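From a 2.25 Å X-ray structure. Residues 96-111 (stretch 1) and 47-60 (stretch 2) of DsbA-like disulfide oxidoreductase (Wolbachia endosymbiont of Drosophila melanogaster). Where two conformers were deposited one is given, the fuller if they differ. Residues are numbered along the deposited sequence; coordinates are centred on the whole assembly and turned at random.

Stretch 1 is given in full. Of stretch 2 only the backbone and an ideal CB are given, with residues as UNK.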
# COMPACT_ATOMS: atom_id res chain seq x y z
N TYR A 96 8.00 7.52 4.05
CA TYR A 96 7.08 6.40 4.09
C TYR A 96 7.50 5.34 3.06
O TYR A 96 7.54 4.17 3.38
CB TYR A 96 5.63 6.81 3.85
CG TYR A 96 4.75 5.59 3.69
CD1 TYR A 96 4.22 4.95 4.80
CD2 TYR A 96 4.53 5.03 2.45
CE1 TYR A 96 3.46 3.82 4.66
CE2 TYR A 96 3.78 3.91 2.31
CZ TYR A 96 3.24 3.31 3.40
OH TYR A 96 2.48 2.17 3.21
N PHE A 97 7.81 5.75 1.83
CA PHE A 97 8.18 4.76 0.83
C PHE A 97 9.46 4.01 1.22
O PHE A 97 9.63 2.83 0.85
CB PHE A 97 8.36 5.40 -0.56
CG PHE A 97 8.68 4.39 -1.64
CD1 PHE A 97 7.66 3.71 -2.30
CD2 PHE A 97 10.01 4.10 -1.97
CE1 PHE A 97 7.94 2.78 -3.29
CE2 PHE A 97 10.31 3.17 -2.95
CZ PHE A 97 9.27 2.51 -3.61
N ASP A 98 10.35 4.68 1.94
CA ASP A 98 11.60 4.06 2.37
C ASP A 98 11.36 2.97 3.40
O ASP A 98 11.98 1.91 3.35
CB ASP A 98 12.56 5.10 2.94
CG ASP A 98 13.03 6.06 1.90
OD1 ASP A 98 13.01 5.69 0.71
OD2 ASP A 98 13.45 7.17 2.27
N PHE A 99 10.46 3.24 4.34
CA PHE A 99 10.07 2.20 5.28
C PHE A 99 9.39 1.09 4.49
O PHE A 99 9.72 -0.07 4.65
CB PHE A 99 9.15 2.74 6.36
CG PHE A 99 8.80 1.71 7.39
CD1 PHE A 99 9.63 1.51 8.49
CD2 PHE A 99 7.69 0.89 7.24
CE1 PHE A 99 9.33 0.55 9.42
CE2 PHE A 99 7.39 -0.08 8.17
CZ PHE A 99 8.21 -0.25 9.27
N HIS A 100 8.45 1.47 3.63
CA HIS A 100 7.69 0.54 2.81
C HIS A 100 8.59 -0.46 2.09
O HIS A 100 8.40 -1.67 2.19
CB HIS A 100 6.84 1.31 1.79
CG HIS A 100 6.20 0.47 0.73
ND1 HIS A 100 4.90 0.00 0.83
CD2 HIS A 100 6.66 0.03 -0.47
CE1 HIS A 100 4.59 -0.68 -0.26
NE2 HIS A 100 5.64 -0.68 -1.06
N HIS A 101 9.57 0.07 1.37
CA HIS A 101 10.40 -0.75 0.50
C HIS A 101 11.35 -1.62 1.33
O HIS A 101 11.62 -2.78 0.98
CB HIS A 101 11.19 0.12 -0.48
CG HIS A 101 11.79 -0.64 -1.61
ND1 HIS A 101 13.12 -0.99 -1.65
CD2 HIS A 101 11.23 -1.15 -2.74
CE1 HIS A 101 13.36 -1.67 -2.76
NE2 HIS A 101 12.23 -1.78 -3.44
N ALA A 102 11.86 -1.06 2.42
CA ALA A 102 12.70 -1.84 3.33
C ALA A 102 11.90 -2.97 3.97
O ALA A 102 12.42 -4.06 4.15
CB ALA A 102 13.31 -0.96 4.40
N ALA A 103 10.65 -2.71 4.33
CA ALA A 103 9.84 -3.75 4.95
C ALA A 103 9.61 -4.89 3.97
O ALA A 103 9.70 -6.07 4.33
CB ALA A 103 8.52 -3.18 5.43
N LEU A 104 9.33 -4.54 2.72
CA LEU A 104 9.18 -5.54 1.67
C LEU A 104 10.51 -6.26 1.39
O LEU A 104 10.51 -7.43 0.97
CB LEU A 104 8.66 -4.90 0.40
CG LEU A 104 7.19 -4.44 0.48
CD1 LEU A 104 6.79 -3.76 -0.84
CD2 LEU A 104 6.23 -5.61 0.82
N SER A 105 11.63 -5.59 1.64
CA SER A 105 12.94 -6.21 1.41
C SER A 105 13.37 -7.10 2.59
O SER A 105 14.21 -7.98 2.45
CB SER A 105 13.99 -5.12 1.17
OG SER A 105 13.62 -4.32 0.06
N HIS A 106 12.76 -6.86 3.75
CA HIS A 106 13.00 -7.64 4.96
C HIS A 106 12.52 -9.08 4.77
O HIS A 106 11.31 -9.34 4.79
CB HIS A 106 12.28 -6.96 6.13
CG HIS A 106 12.48 -7.62 7.45
ND1 HIS A 106 11.98 -8.87 7.74
CD2 HIS A 106 13.07 -7.18 8.58
CE1 HIS A 106 12.29 -9.18 8.98
NE2 HIS A 106 12.95 -8.17 9.52
N LYS A 107 13.45 -10.01 4.59
CA LYS A 107 13.08 -11.36 4.16
C LYS A 107 12.45 -12.25 5.25
O LYS A 107 11.42 -12.90 5.00
CB LYS A 107 14.30 -12.07 3.57
CG LYS A 107 14.01 -13.50 3.15
CD LYS A 107 15.06 -14.07 2.20
CE LYS A 107 14.84 -15.57 1.96
NZ LYS A 107 15.07 -16.38 3.20
N GLY A 108 13.05 -12.29 6.44
CA GLY A 108 12.49 -13.06 7.55
C GLY A 108 11.27 -12.40 8.20
O GLY A 108 10.82 -11.36 7.75
N GLU A 109 10.73 -13.02 9.26
CA GLU A 109 9.60 -12.45 10.00
C GLU A 109 10.00 -11.25 10.86
O GLU A 109 11.11 -11.20 11.41
CB GLU A 109 8.96 -13.51 10.91
CG GLU A 109 7.75 -14.19 10.28
CD GLU A 109 6.96 -15.03 11.28
OE1 GLU A 109 7.24 -14.94 12.50
OE2 GLU A 109 6.06 -15.77 10.83
N PHE A 110 9.09 -10.29 10.97
CA PHE A 110 9.39 -9.07 11.71
C PHE A 110 9.48 -9.33 13.21
O PHE A 110 8.82 -10.22 13.75
CB PHE A 110 8.35 -7.98 11.42
CG PHE A 110 8.24 -7.61 9.97
CD1 PHE A 110 9.26 -6.91 9.35
CD2 PHE A 110 7.12 -7.97 9.23
CE1 PHE A 110 9.18 -6.58 8.02
CE2 PHE A 110 7.03 -7.63 7.89
CZ PHE A 110 8.06 -6.92 7.28
N SER A 111 10.33 -8.55 13.86
CA SER A 111 10.43 -8.48 15.31
C SER A 111 10.53 -7.00 15.67
O SER A 111 10.80 -6.17 14.80
CB SER A 111 11.63 -9.26 15.83
OG SER A 111 12.82 -8.84 15.19
N UNK A 47 4.27 -12.71 -2.07
CA UNK A 47 4.02 -12.08 -3.36
C UNK A 47 4.08 -10.57 -3.22
O UNK A 47 4.48 -9.91 -4.15
CB UNK A 47 2.66 -12.51 -3.92
N UNK A 48 3.70 -10.04 -2.07
CA UNK A 48 3.81 -8.60 -1.84
C UNK A 48 5.28 -8.20 -1.86
O UNK A 48 5.66 -7.21 -2.46
CB UNK A 48 3.16 -8.20 -0.51
N UNK A 49 6.12 -9.00 -1.20
CA UNK A 49 7.56 -8.75 -1.18
C UNK A 49 8.15 -8.78 -2.60
O UNK A 49 8.99 -7.97 -2.93
CB UNK A 49 8.26 -9.78 -0.30
N UNK A 50 7.70 -9.72 -3.43
CA UNK A 50 8.35 -9.95 -4.73
C UNK A 50 8.04 -8.86 -5.77
O UNK A 50 8.79 -8.70 -6.73
CB UNK A 50 7.92 -11.31 -5.28
N UNK A 51 6.95 -8.13 -5.59
CA UNK A 51 6.55 -7.11 -6.58
C UNK A 51 7.02 -5.72 -6.17
O UNK A 51 6.63 -4.74 -6.78
CB UNK A 51 5.03 -7.11 -6.76
N UNK A 52 7.87 -5.65 -5.15
CA UNK A 52 8.25 -4.36 -4.58
C UNK A 52 8.91 -3.47 -5.65
O UNK A 52 8.75 -2.25 -5.63
CB UNK A 52 9.20 -4.56 -3.39
N UNK A 53 9.61 -4.10 -6.60
CA UNK A 53 10.31 -3.37 -7.65
C UNK A 53 9.45 -3.11 -8.86
O UNK A 53 9.73 -2.22 -9.65
CB UNK A 53 11.56 -4.14 -8.08
N UNK A 54 8.38 -3.89 -9.01
CA UNK A 54 7.36 -3.58 -10.00
C UNK A 54 6.72 -2.26 -9.61
O UNK A 54 6.59 -1.36 -10.43
CB UNK A 54 6.32 -4.69 -10.10
N UNK A 55 6.35 -2.18 -8.33
CA UNK A 55 5.74 -0.98 -7.77
C UNK A 55 6.67 0.22 -7.91
O UNK A 55 6.27 1.26 -8.41
CB UNK A 55 5.38 -1.20 -6.30
N UNK A 56 7.93 0.05 -7.47
CA UNK A 56 8.91 1.12 -7.58
C UNK A 56 9.03 1.63 -9.02
O UNK A 56 8.93 2.83 -9.26
CB UNK A 56 10.27 0.64 -7.08
N UNK A 57 9.20 0.73 -9.98
CA UNK A 57 9.34 1.12 -11.37
C UNK A 57 8.07 1.79 -11.91
O UNK A 57 8.17 2.76 -12.66
CB UNK A 57 9.69 -0.10 -12.22
N UNK A 58 6.90 1.29 -11.53
CA UNK A 58 5.63 1.83 -12.03
C UNK A 58 5.43 3.25 -11.54
O UNK A 58 4.95 4.11 -12.28
CB UNK A 58 4.46 0.95 -11.59
N UNK A 59 5.82 3.48 -10.29
CA UNK A 59 5.83 4.82 -9.70
C UNK A 59 6.85 5.74 -10.42
O UNK A 59 6.53 6.88 -10.76
CB UNK A 59 6.16 4.73 -8.21
N UNK A 60 8.05 5.24 -10.70
CA UNK A 60 9.12 6.08 -11.24
C UNK A 60 8.89 6.42 -12.72
O UNK A 60 9.38 7.44 -13.19
CB UNK A 60 10.47 5.38 -11.07

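Position 47 is helical, and its ideal CB has nothing of stretch 1 within 5.5 Å. Almost any helix-tolerant residue would do. It is His47, which makes no contact with stretch 1.

Position 48 is helical, with CA-to-CB sideways. Its ideal CB lies 4.2 Å from Leu104 CD2, so a small or medium apolar side chain would suit. The residue is Cys48. Its CB packs 4.2 Å from Leu104 CD2, and SG is hydrogen-bonded elsewhere in the structure.

Position 49 sits where the backbones come nearest, its CA 4.6 Å from the CA of Leu104. CA-to-CB points sideways, and the ideal CB is 3.5 Å from Leu104 O. Stretch 1 leaves its helix at His106, so carbonyls near that end lack helical partners. A long donor such as lysine or arginine could reach them; glutamine is also conceivable. The residue is Lys49. Its chain runs past Leu104 O, with CG 3.3 Å from that atom, and NZ donates a hydrogen bond to His106 O at 2.6 Å. NZ is also 3.2 Å from Ala103 O and 4.0 Å from Phe110 CZ.

Position 50 points away from stretch 1, and many residues would fit. It is Ala50.

Position 51 has phi/psi of -97/10, outside the helical run, and precedes the next helix as its N-cap. Serine, threonine, aspartate or asparagine are common at such sites. The residue is Ile51, which has no side-chain hydroxyl or carboxylate to cap with.

Position 52 points toward stretch 1. Its ideal CB is 3.6 Å from Leu104 CD1 and 4.0 Å from His101 CD2. Leucine, methionine or the aliphatic part of a lysine would fit. It is Lys52. CB packs 3.6 Å from Leu104 CD1, CG lies 3.9 Å from His101 NE2, and CE reaches 3.5 Å from Ser105 OG. Its backbone O accepts a hydrogen bond from a water, which in turn accepts a weak one from His100 NE2.

Position 53 is sideways, 5.2 Å from His101 NE2 at its ideal CB. An acceptor one bond further out than a serine hydroxyl would suit: asparagine or aspartate, perhaps glutamine or glutamate if the chain folds back. It is Asn53. OD1 lies at the edge of the imidazole and accepts a hydrogen bond from His101 NE2 at 3.3 Å.

Position 54 is out of reach and little constrained; it is Asp54.

Position 55 points toward stretch 1, its ideal CB 5.3 Å from His100 NE2. Apolar or polar residues could fit. It is Ile55, whose end leads away.

Position 56 points toward stretch 1. Its ideal CB is 4.1 Å from Phe97 CZ and 4.8 Å from His101 NE2. Leucine, methionine or a long aliphatic chain would suit. It is Lys56. CG packs 3.9 Å from Phe97 CZ, and CD lies 4.1 Å from His101 NE2.

Positions 57 and 58 are out of reach; they are Gln57 and Leu58.

Position 59 points toward stretch 1, but its ideal CB touches nothing there. A longer apolar chain could reach Phe97. It is Ile59, whose CD1 packs 4.1 Å from Phe97 CE1.

Position 60 is out of reach; it is Asn60.

Stretch 2 (47-60) HCKAIKNDIKQLIN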
# COMPACT_ATOMS: atom_id res chain seq x y z
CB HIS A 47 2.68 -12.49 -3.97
CG HIS A 47 2.68 -13.89 -4.48
ND1 HIS A 47 2.39 -14.97 -3.66
CD2 HIS A 47 2.97 -14.41 -5.69
CE1 HIS A 47 2.50 -16.09 -4.35
NE2 HIS A 47 2.86 -15.78 -5.59
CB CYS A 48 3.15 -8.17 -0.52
SG CYS A 48 1.31 -8.16 -0.52
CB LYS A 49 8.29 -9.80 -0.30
CG LYS A 49 8.10 -9.64 1.21
CD LYS A 49 9.02 -10.60 1.99
CE LYS A 49 8.79 -10.50 3.50
NZ LYS A 49 8.82 -9.09 4.04
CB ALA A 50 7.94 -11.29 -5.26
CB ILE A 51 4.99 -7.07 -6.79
CG1 ILE A 51 4.24 -6.69 -5.50
CG2 ILE A 51 4.54 -8.39 -7.29
CD1 ILE A 51 2.70 -6.31 -5.70
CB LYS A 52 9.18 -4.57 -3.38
CG LYS A 52 10.50 -5.23 -3.70
CD LYS A 52 11.30 -5.51 -2.43
CE LYS A 52 12.69 -6.10 -2.77
NZ LYS A 52 12.54 -7.47 -3.35
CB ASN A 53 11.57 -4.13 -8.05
CG ASN A 53 12.68 -3.96 -7.04
OD1 ASN A 53 12.83 -2.89 -6.44
ND2 ASN A 53 13.46 -5.02 -6.81
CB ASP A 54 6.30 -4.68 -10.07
CG ASP A 54 6.80 -5.92 -10.75
OD1 ASP A 54 7.74 -5.82 -11.54
OD2 ASP A 54 6.25 -7.01 -10.49
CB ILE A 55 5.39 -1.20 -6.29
CG1 ILE A 55 4.45 -2.39 -6.15
CG2 ILE A 55 4.75 0.02 -5.68
CD1 ILE A 55 3.28 -2.36 -7.13
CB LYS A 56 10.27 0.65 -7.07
CG LYS A 56 11.25 1.76 -6.85
CD LYS A 56 12.51 1.19 -6.27
CE LYS A 56 13.59 2.22 -6.17
NZ LYS A 56 14.71 1.65 -5.39
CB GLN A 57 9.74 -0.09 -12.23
CG GLN A 57 11.18 -0.53 -11.98
CD GLN A 57 11.56 -1.81 -12.68
OE1 GLN A 57 10.72 -2.51 -13.23
NE2 GLN A 57 12.85 -2.12 -12.67
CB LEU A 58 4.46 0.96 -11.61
CG LEU A 58 3.17 1.13 -12.41
CD1 LEU A 58 3.36 0.61 -13.85
CD2 LEU A 58 2.00 0.41 -11.70
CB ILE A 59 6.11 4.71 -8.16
CG1 ILE A 59 4.88 4.12 -7.45
CG2 ILE A 59 6.42 6.05 -7.55
CD1 ILE A 59 5.06 3.89 -5.97
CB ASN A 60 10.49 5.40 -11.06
CG ASN A 60 11.66 6.34 -11.30
OD1 ASN A 60 11.62 7.53 -10.92
ND2 ASN A 60 12.73 5.83 -11.92
O HOH W 1 7.86 -0.99 -3.47
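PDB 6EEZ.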